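Local coordinates for protein acetyltransferase (Vibrio fischeri, PDB 3JVN) that probably transfers an acyl group, most likely acetyl from acetyl-CoA, to an acceptor left unspecified here, at residues M88-E93 against E124-V129; E55-V60 against G73-L78. All coordinates share one frame; numbering follows the deposited sequence.

Contact 1 (M88-E93 against E124-V129)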
HETATM    1  N   MSE A  88      -4.915  -0.073   6.123  1.00 32.38           N
HETATM    2  CA  MSE A  88      -4.861  -0.998   5.003  1.00 32.45           C
HETATM    3  C   MSE A  88      -4.860  -2.404   5.555  1.00 29.97           C
HETATM    4  O   MSE A  88      -4.821  -2.606   6.770  1.00 30.70           O
HETATM    5  CB  MSE A  88      -3.596  -0.777   4.177  1.00 37.10           C
HETATM    6  CG  MSE A  88      -3.377   0.648   3.727  1.00 42.61           C
HETATM    7 SE   MSE A  88      -1.901   0.741   2.493  1.00 53.76          SE
HETATM    8  CE  MSE A  88      -2.058   2.597   1.986  1.00 48.91           C
ATOM      9  N   ALA A  89      -4.897  -3.379   4.661  1.00 26.01           N
ATOM     10  CA  ALA A  89      -4.899  -4.762   5.083  1.00 25.97           C
ATOM     11  C   ALA A  89      -4.245  -5.667   4.055  1.00 25.22           C
ATOM     12  O   ALA A  89      -3.917  -5.241   2.946  1.00 24.17           O
ATOM     13  CB  ALA A  89      -6.339  -5.241   5.370  1.00 26.14           C
ATOM     14  N   THR A  90      -4.080  -6.932   4.432  1.00 25.26           N
ATOM     15  CA  THR A  90      -3.461  -7.925   3.561  1.00 25.42           C
ATOM     16  C   THR A  90      -4.155  -9.286   3.691  1.00 24.94           C
ATOM     17  O   THR A  90      -4.405  -9.762   4.797  1.00 24.80           O
ATOM     18  CB  THR A  90      -1.956  -8.121   3.915  1.00 25.06           C
ATOM     19  OG1 THR A  90      -1.324  -6.843   4.053  1.00 24.83           O
ATOM     20  CG2 THR A  90      -1.244  -8.908   2.825  1.00 21.07           C
ATOM     21  N   ILE A  91      -4.472  -9.897   2.557  1.00 24.13           N
ATOM     22  CA  ILE A  91      -5.073 -11.224   2.550  1.00 26.66           C
ATOM     23  C   ILE A  91      -3.863 -12.118   2.326  1.00 27.08           C
ATOM     24  O   ILE A  91      -3.180 -12.018   1.304  1.00 26.34           O
ATOM     25  CB  ILE A  91      -6.113 -11.384   1.405  1.00 27.25           C
ATOM     26  CG1 ILE A  91      -7.356 -10.555   1.733  1.00 30.49           C
ATOM     27  CG2 ILE A  91      -6.519 -12.835   1.255  1.00 27.97           C
ATOM     28  CD1 ILE A  91      -8.340 -10.418   0.603  1.00 34.18           C
ATOM     29  N   ASP A  92      -3.590 -12.972   3.307  1.00 26.91           N
ATOM     30  CA  ASP A  92      -2.430 -13.840   3.249  1.00 27.41           C
ATOM     31  C   ASP A  92      -2.620 -15.203   2.564  1.00 27.91           C
ATOM     32  O   ASP A  92      -2.100 -15.432   1.472  1.00 25.21           O
ATOM     33  CB  ASP A  92      -1.891 -14.024   4.674  1.00 26.45           C
ATOM     34  CG  ASP A  92      -1.534 -12.700   5.331  1.00 29.40           C
ATOM     35  OD1 ASP A  92      -1.997 -12.433   6.467  1.00 26.92           O
ATOM     36  OD2 ASP A  92      -0.775 -11.924   4.703  1.00 31.89           O
ATOM     37  N   GLU A  93      -3.370 -16.091   3.209  1.00 29.19           N
ATOM     38  CA  GLU A  93      -3.599 -17.435   2.695  1.00 31.52           C
ATOM     39  C   GLU A  93      -5.055 -17.823   2.524  1.00 32.08           C
ATOM     40  O   GLU A  93      -5.949 -17.279   3.174  1.00 32.49           O
ATOM     41  CB  GLU A  93      -2.944 -18.448   3.622  1.00 32.78           C
ATOM     42  CG  GLU A  93      -1.479 -18.242   3.798  1.00 34.49           C
ATOM     43  CD  GLU A  93      -1.040 -18.590   5.190  1.00 38.22           C
ATOM     44  OE1 GLU A  93      -1.465 -17.892   6.148  1.00 37.99           O
ATOM     45  OE2 GLU A  93      -0.267 -19.566   5.320  1.00 40.23           O
ATOM     46  N   GLU A 124      -6.500   0.418   1.223  1.00 35.46           N
ATOM     47  CA  GLU A 124      -5.834  -0.465   0.265  1.00 34.92           C
ATOM     48  C   GLU A 124      -5.793  -1.925   0.724  1.00 34.84           C
ATOM     49  O   GLU A 124      -5.676  -2.204   1.914  1.00 33.97           O
ATOM     50  CB  GLU A 124      -4.404   0.022   0.003  1.00 34.39           C
ATOM     51  CG  GLU A 124      -4.311   1.395  -0.659  1.00 35.82           C
ATOM     52  CD  GLU A 124      -5.214   1.522  -1.874  1.00 36.56           C
ATOM     53  OE1 GLU A 124      -5.226   0.575  -2.693  1.00 37.55           O
ATOM     54  OE2 GLU A 124      -5.896   2.569  -2.016  1.00 34.80           O
ATOM     55  N   ILE A 125      -5.883  -2.843  -0.239  1.00 34.21           N
ATOM     56  CA  ILE A 125      -5.847  -4.281   0.035  1.00 35.99           C
ATOM     57  C   ILE A 125      -4.846  -5.041  -0.848  1.00 35.16           C
ATOM     58  O   ILE A 125      -4.939  -5.018  -2.078  1.00 32.68           O
ATOM     59  CB  ILE A 125      -7.240  -4.935  -0.166  1.00 37.40           C
ATOM     60  CG1 ILE A 125      -8.249  -4.324   0.800  1.00 39.76           C
ATOM     61  CG2 ILE A 125      -7.154  -6.437   0.052  1.00 34.83           C
ATOM     62  CD1 ILE A 125      -7.853  -4.450   2.265  1.00 43.46           C
ATOM     63  N   PHE A 126      -3.907  -5.730  -0.205  1.00 34.99           N
ATOM     64  CA  PHE A 126      -2.884  -6.502  -0.907  1.00 34.81           C
ATOM     65  C   PHE A 126      -3.153  -7.990  -0.744  1.00 35.14           C
ATOM     66  O   PHE A 126      -3.147  -8.496   0.374  1.00 36.03           O
ATOM     67  CB  PHE A 126      -1.505  -6.186  -0.327  1.00 33.37           C
ATOM     68  CG  PHE A 126      -1.145  -4.740  -0.382  1.00 32.14           C
ATOM     69  CD1 PHE A 126      -0.758  -4.156  -1.579  1.00 32.14           C
ATOM     70  CD2 PHE A 126      -1.218  -3.951   0.764  1.00 31.54           C
ATOM     71  CE1 PHE A 126      -0.450  -2.806  -1.633  1.00 33.36           C
ATOM     72  CE2 PHE A 126      -0.912  -2.602   0.722  1.00 29.51           C
ATOM     73  CZ  PHE A 126      -0.528  -2.024  -0.478  1.00 31.60           C
ATOM     74  N   VAL A 127      -3.387  -8.681  -1.856  1.00 35.45           N
ATOM     75  CA  VAL A 127      -3.648 -10.113  -1.820  1.00 37.74           C
ATOM     76  C   VAL A 127      -2.341 -10.882  -2.022  1.00 40.47           C
ATOM     77  O   VAL A 127      -1.594 -10.640  -2.977  1.00 41.31           O
ATOM     78  CB  VAL A 127      -4.702 -10.521  -2.895  1.00 38.80           C
ATOM     79  CG1 VAL A 127      -5.005 -12.019  -2.828  1.00 35.67           C
ATOM     80  CG2 VAL A 127      -5.997  -9.730  -2.667  1.00 37.33           C
ATOM     81  N   GLU A 128      -2.062 -11.795  -1.099  1.00 43.05           N
ATOM     82  CA  GLU A 128      -0.839 -12.596  -1.140  1.00 45.52           C
ATOM     83  C   GLU A 128      -1.129 -14.053  -1.490  1.00 45.40           C
ATOM     84  O   GLU A 128      -0.215 -14.870  -1.515  1.00 43.99           O
ATOM     85  CB  GLU A 128      -0.142 -12.568   0.226  1.00 47.18           C
ATOM     86  CG  GLU A 128      -0.004 -11.207   0.881  1.00 48.55           C
ATOM     87  CD  GLU A 128       1.008 -10.311   0.198  1.00 50.43           C
ATOM     88  OE1 GLU A 128       0.796  -9.983  -0.988  1.00 52.47           O
ATOM     89  OE2 GLU A 128       2.013  -9.934   0.841  1.00 48.09           O
ATOM     90  N   VAL A 129      -2.391 -14.386  -1.741  1.00 46.35           N
ATOM     91  CA  VAL A 129      -2.746 -15.769  -2.061  1.00 48.90           C
ATOM     92  C   VAL A 129      -2.053 -16.269  -3.340  1.00 51.81           C
ATOM     93  O   VAL A 129      -1.637 -15.470  -4.179  1.00 52.12           O
ATOM     94  CB  VAL A 129      -4.269 -15.925  -2.206  1.00 47.08           C
ATOM     95  CG1 VAL A 129      -4.634 -17.394  -2.240  1.00 45.48           C
ATOM     96  CG2 VAL A 129      -4.967 -15.218  -1.053  1.00 46.44           C
TER
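Strand segment 88-93 runs parallel to 124-127, their axes 16° apart, and Ala89 and Ile91 each give an N-H and receive one, from residues flanking their partners: Ala89 N to Glu124 O, Phe126 N to Ala89 O, Ile91 N to Phe126 O, and Glu128 N to Ile91 O, the last at 2.7 Å. On one face, selenomethionine Met88, extended beyond CG (chi2 -172°), lies beside Glu124 and brings SE to the rim of the Phe126 ring, 3.9 Å from CE2 and near the ring plane, a Met-aromatic contact made at the edge. Phe126 of the second subunit also packs on Met88. Further along this face, Thr90 CG2, anti to the backbone N, meets Glu128 CG. The two strands are the ends of a right-handed beta-alpha-beta crossover, a standard element of the GNAT fold, whose helix 105-118 covers the opposite face. There Ile125 bends back so that CD1 touches Ala89 CB at 3.5 Å, and both residues reach Leu117. Ile91 divides its branches: CD1 lies 4.1 Å from Val127 CG2, while CG2 meets Val129 CG2 at 3.7 Å. Asp92 OD2 approaches Glu128 CG, whereas OD1 is held by Tyr50 OH.

Contact 2 (E55-V60 against G73-L78)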
ATOM      1  N   GLU A  55      -5.267  -7.871  15.481  1.00 31.79           N
ATOM      2  CA  GLU A  55      -5.247  -7.281  14.140  1.00 30.49           C
ATOM      3  C   GLU A  55      -5.385  -8.354  13.051  1.00 31.27           C
ATOM      4  O   GLU A  55      -5.362  -8.030  11.856  1.00 31.85           O
ATOM      5  CB  GLU A  55      -3.933  -6.522  13.905  1.00 30.71           C
ATOM      6  CG  GLU A  55      -3.632  -5.368  14.867  1.00 29.32           C
ATOM      7  CD  GLU A  55      -4.780  -4.366  15.011  1.00 27.45           C
ATOM      8  OE1 GLU A  55      -5.659  -4.316  14.128  1.00 27.08           O
ATOM      9  OE2 GLU A  55      -4.798  -3.626  16.014  1.00 25.09           O
ATOM     10  N   CYS A  56      -5.535  -9.619  13.456  1.00 29.04           N
ATOM     11  CA  CYS A  56      -5.651 -10.729  12.506  1.00 28.20           C
ATOM     12  C   CYS A  56      -7.053 -11.290  12.295  1.00 28.04           C
ATOM     13  O   CYS A  56      -7.929 -11.176  13.146  1.00 28.27           O
ATOM     14  CB  CYS A  56      -4.728 -11.879  12.923  1.00 27.28           C
ATOM     15  SG  CYS A  56      -2.966 -11.538  12.721  1.00 27.69           S
HETATM   16  N   MSE A  57      -7.250 -11.917  11.144  1.00 27.18           N
HETATM   17  CA  MSE A  57      -8.535 -12.507  10.812  1.00 27.17           C
HETATM   18  C   MSE A  57      -8.389 -13.895  10.212  1.00 24.58           C
HETATM   19  O   MSE A  57      -7.487 -14.153   9.426  1.00 23.47           O
HETATM   20  CB  MSE A  57      -9.276 -11.614   9.819  1.00 30.34           C
HETATM   21  CG  MSE A  57      -9.662 -10.269  10.373  1.00 35.53           C
HETATM   22 SE   MSE A  57      -9.855  -8.922   9.007  1.00 42.87          SE
HETATM   23  CE  MSE A  57     -11.528  -9.531   8.223  1.00 43.09           C
ATOM     24  N   VAL A  58      -9.284 -14.791  10.593  1.00 23.84           N
ATOM     25  CA  VAL A  58      -9.263 -16.124  10.033  1.00 24.01           C
ATOM     26  C   VAL A  58     -10.685 -16.649   9.953  1.00 23.97           C
ATOM     27  O   VAL A  58     -11.332 -16.859  10.967  1.00 24.01           O
ATOM     28  CB  VAL A  58      -8.363 -17.091  10.855  1.00 22.54           C
ATOM     29  CG1 VAL A  58      -8.644 -16.943  12.337  1.00 27.45           C
ATOM     30  CG2 VAL A  58      -8.608 -18.507  10.407  1.00 15.92           C
ATOM     31  N   TYR A  59     -11.187 -16.825   8.736  1.00 25.15           N
ATOM     32  CA  TYR A  59     -12.527 -17.356   8.575  1.00 25.62           C
ATOM     33  C   TYR A  59     -12.446 -18.748   7.983  1.00 26.18           C
ATOM     34  O   TYR A  59     -11.519 -19.058   7.234  1.00 24.83           O
ATOM     35  CB  TYR A  59     -13.356 -16.444   7.680  1.00 24.42           C
ATOM     36  CG  TYR A  59     -13.512 -15.067   8.256  1.00 24.69           C
ATOM     37  CD1 TYR A  59     -14.411 -14.821   9.302  1.00 25.22           C
ATOM     38  CD2 TYR A  59     -12.766 -14.006   7.764  1.00 22.01           C
ATOM     39  CE1 TYR A  59     -14.554 -13.544   9.836  1.00 22.96           C
ATOM     40  CE2 TYR A  59     -12.907 -12.735   8.289  1.00 21.31           C
ATOM     41  CZ  TYR A  59     -13.798 -12.504   9.313  1.00 21.20           C
ATOM     42  OH  TYR A  59     -13.949 -11.230   9.807  1.00 15.04           O
ATOM     43  N   VAL A  60     -13.412 -19.589   8.343  1.00 27.85           N
ATOM     44  CA  VAL A  60     -13.468 -20.959   7.845  1.00 30.21           C
ATOM     45  C   VAL A  60     -14.821 -21.281   7.204  1.00 32.74           C
ATOM     46  O   VAL A  60     -15.842 -20.671   7.532  1.00 33.66           O
ATOM     47  CB  VAL A  60     -13.198 -21.997   8.986  1.00 29.11           C
ATOM     48  CG1 VAL A  60     -11.732 -21.949   9.410  1.00 26.64           C
ATOM     49  CG2 VAL A  60     -14.113 -21.720  10.179  1.00 26.45           C
ATOM     50  N   GLY A  73      -6.216 -13.186   6.867  1.00 23.35           N
ATOM     51  CA  GLY A  73      -5.829 -11.824   6.523  1.00 25.00           C
ATOM     52  C   GLY A  73      -5.502 -10.973   7.742  1.00 26.77           C
ATOM     53  O   GLY A  73      -5.936 -11.303   8.850  1.00 27.41           O
ATOM     54  N   HIS A  74      -4.734  -9.892   7.569  1.00 25.12           N
ATOM     55  CA  HIS A  74      -4.393  -9.024   8.704  1.00 25.19           C
ATOM     56  C   HIS A  74      -4.427  -7.529   8.396  1.00 24.64           C
ATOM     57  O   HIS A  74      -4.127  -7.120   7.283  1.00 23.03           O
ATOM     58  CB  HIS A  74      -3.006  -9.383   9.277  1.00 26.01           C
ATOM     59  CG  HIS A  74      -1.843  -8.949   8.428  1.00 25.63           C
ATOM     60  ND1 HIS A  74      -1.475  -9.606   7.273  1.00 28.63           N
ATOM     61  CD2 HIS A  74      -0.931  -7.963   8.603  1.00 26.20           C
ATOM     62  CE1 HIS A  74      -0.386  -9.047   6.776  1.00 26.62           C
ATOM     63  NE2 HIS A  74      -0.033  -8.047   7.563  1.00 24.89           N
ATOM     64  N   PHE A  75      -4.809  -6.725   9.388  1.00 23.80           N
ATOM     65  CA  PHE A  75      -4.847  -5.270   9.228  1.00 25.12           C
ATOM     66  C   PHE A  75      -3.412  -4.748   9.306  1.00 27.69           C
ATOM     67  O   PHE A  75      -2.558  -5.328   9.992  1.00 28.01           O
ATOM     68  CB  PHE A  75      -5.677  -4.600  10.343  1.00 23.07           C
ATOM     69  CG  PHE A  75      -7.161  -4.819  10.223  1.00 22.33           C
ATOM     70  CD1 PHE A  75      -7.834  -4.460   9.054  1.00 22.05           C
ATOM     71  CD2 PHE A  75      -7.884  -5.392  11.275  1.00 22.16           C
ATOM     72  CE1 PHE A  75      -9.208  -4.657   8.919  1.00 22.35           C
ATOM     73  CE2 PHE A  75      -9.262  -5.601  11.165  1.00 24.24           C
ATOM     74  CZ  PHE A  75      -9.931  -5.232   9.972  1.00 24.86           C
ATOM     75  N   CYS A  76      -3.138  -3.670   8.582  1.00 29.03           N
ATOM     76  CA  CYS A  76      -1.817  -3.061   8.615  1.00 31.65           C
ATOM     77  C   CYS A  76      -1.948  -1.567   8.422  1.00 33.01           C
ATOM     78  O   CYS A  76      -2.990  -1.066   7.996  1.00 32.82           O
ATOM     79  CB  CYS A  76      -0.883  -3.661   7.563  1.00 33.05           C
ATOM     80  SG  CYS A  76      -1.683  -4.436   6.157  1.00 39.80           S
ATOM     81  N   GLU A  77      -0.890  -0.847   8.759  1.00 33.62           N
ATOM     82  CA  GLU A  77      -0.917   0.598   8.655  1.00 32.50           C
ATOM     83  C   GLU A  77       0.282   1.172   7.945  1.00 31.11           C
ATOM     84  O   GLU A  77       1.429   0.877   8.292  1.00 29.69           O
ATOM     85  CB  GLU A  77      -0.975   1.223  10.047  1.00 33.23           C
ATOM     86  CG  GLU A  77      -2.320   1.240  10.724  1.00 32.61           C
ATOM     87  CD  GLU A  77      -2.233   1.944  12.061  1.00 33.81           C
ATOM     88  OE1 GLU A  77      -3.226   2.585  12.476  1.00 32.81           O
ATOM     89  OE2 GLU A  77      -1.152   1.849  12.685  1.00 31.60           O
ATOM     90  N   LEU A  78      -0.002   2.000   6.949  1.00 28.92           N
ATOM     91  CA  LEU A  78       1.033   2.685   6.209  1.00 26.73           C
ATOM     92  C   LEU A  78       1.372   3.885   7.097  1.00 26.63           C
ATOM     93  O   LEU A  78       0.594   4.833   7.225  1.00 25.19           O
ATOM     94  CB  LEU A  78       0.495   3.149   4.864  1.00 26.98           C
ATOM     95  CG  LEU A  78       1.450   3.997   4.030  1.00 26.57           C
ATOM     96  CD1 LEU A  78       2.594   3.128   3.531  1.00 28.05           C
ATOM     97  CD2 LEU A  78       0.692   4.604   2.859  1.00 26.08           C
TER
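Glu55 and Phe75 meet at the start of strand 56-62, which pairs with 67-79 as the arms of an antiparallel beta hairpin in the GNAT sheet. Three backbone hydrogen bonds join the segments. Met57 and Gly73 form a hydrogen-bonded pair, Met57 N giving to Gly73 O at 2.7 Å and Gly73 N returning to Met57 O at 3.0 Å. Beyond the non-hydrogen-bonded pair of Cys56 and His74, Phe75 N reaches Glu55 O in a nearly straight bond, 172° at the hydrogen. The same oxygen receives a CA-H contact from His74.

Apolar contact is concentrated on the face bearing Met57 and Phe75. In selenomethionine Met57, SE, carried out by an extended chi2 of 154°, comes obliquely to the Phe75 ring, 4.2 Å from its centroid, a Met-aromatic contact; the bend at chi3 sets CE, which lies at the edge of the Tyr59 ring, in its plane. Gly73 brings no side chain to this face. Helix 105-118 packs here through Leu117, which Phe75 touches, and through Glu116, which Met57 touches; the Phe75 ring also meets that of Tyr120. On the other face His74 CB lies 4.1 Å from Cys56 SG.

Polar side chains play a smaller part. His74 turns its ring away from the hairpin partner, and its ND1 is bonded to Asp92 OD1. The Glu55 carboxylate plane stands 70° from the Phe75 ring, with OE1 3.8 Å from CD2.

Overall arrangement
Contacts 1 and 2 are neighbouring pairings in one sheet, their centres about 8 Å apart. Strand 67-79 of contact 2 lies next to strand 86-96 of contact 1, with probable hydrogen bonds from Cys76 N to Met88 O and from His74 N to Thr90 O. Contact 2 is the more buried and joins the arms of a local antiparallel hairpin; contact 1 is partly buried and bonds strand 124-127, outermost within this chain, which helix 105-118 links to strand 86-96 in a crossover. Contact 1 brings Met88 and Phe126 to the subunit interface, whereas contact 2 sets Met57 and Phe75 against helix 105-118. Glu77 and Leu78 of segment 73-78 pair antiparallel with a strand of the second subunit, so the sheet runs on across the interface.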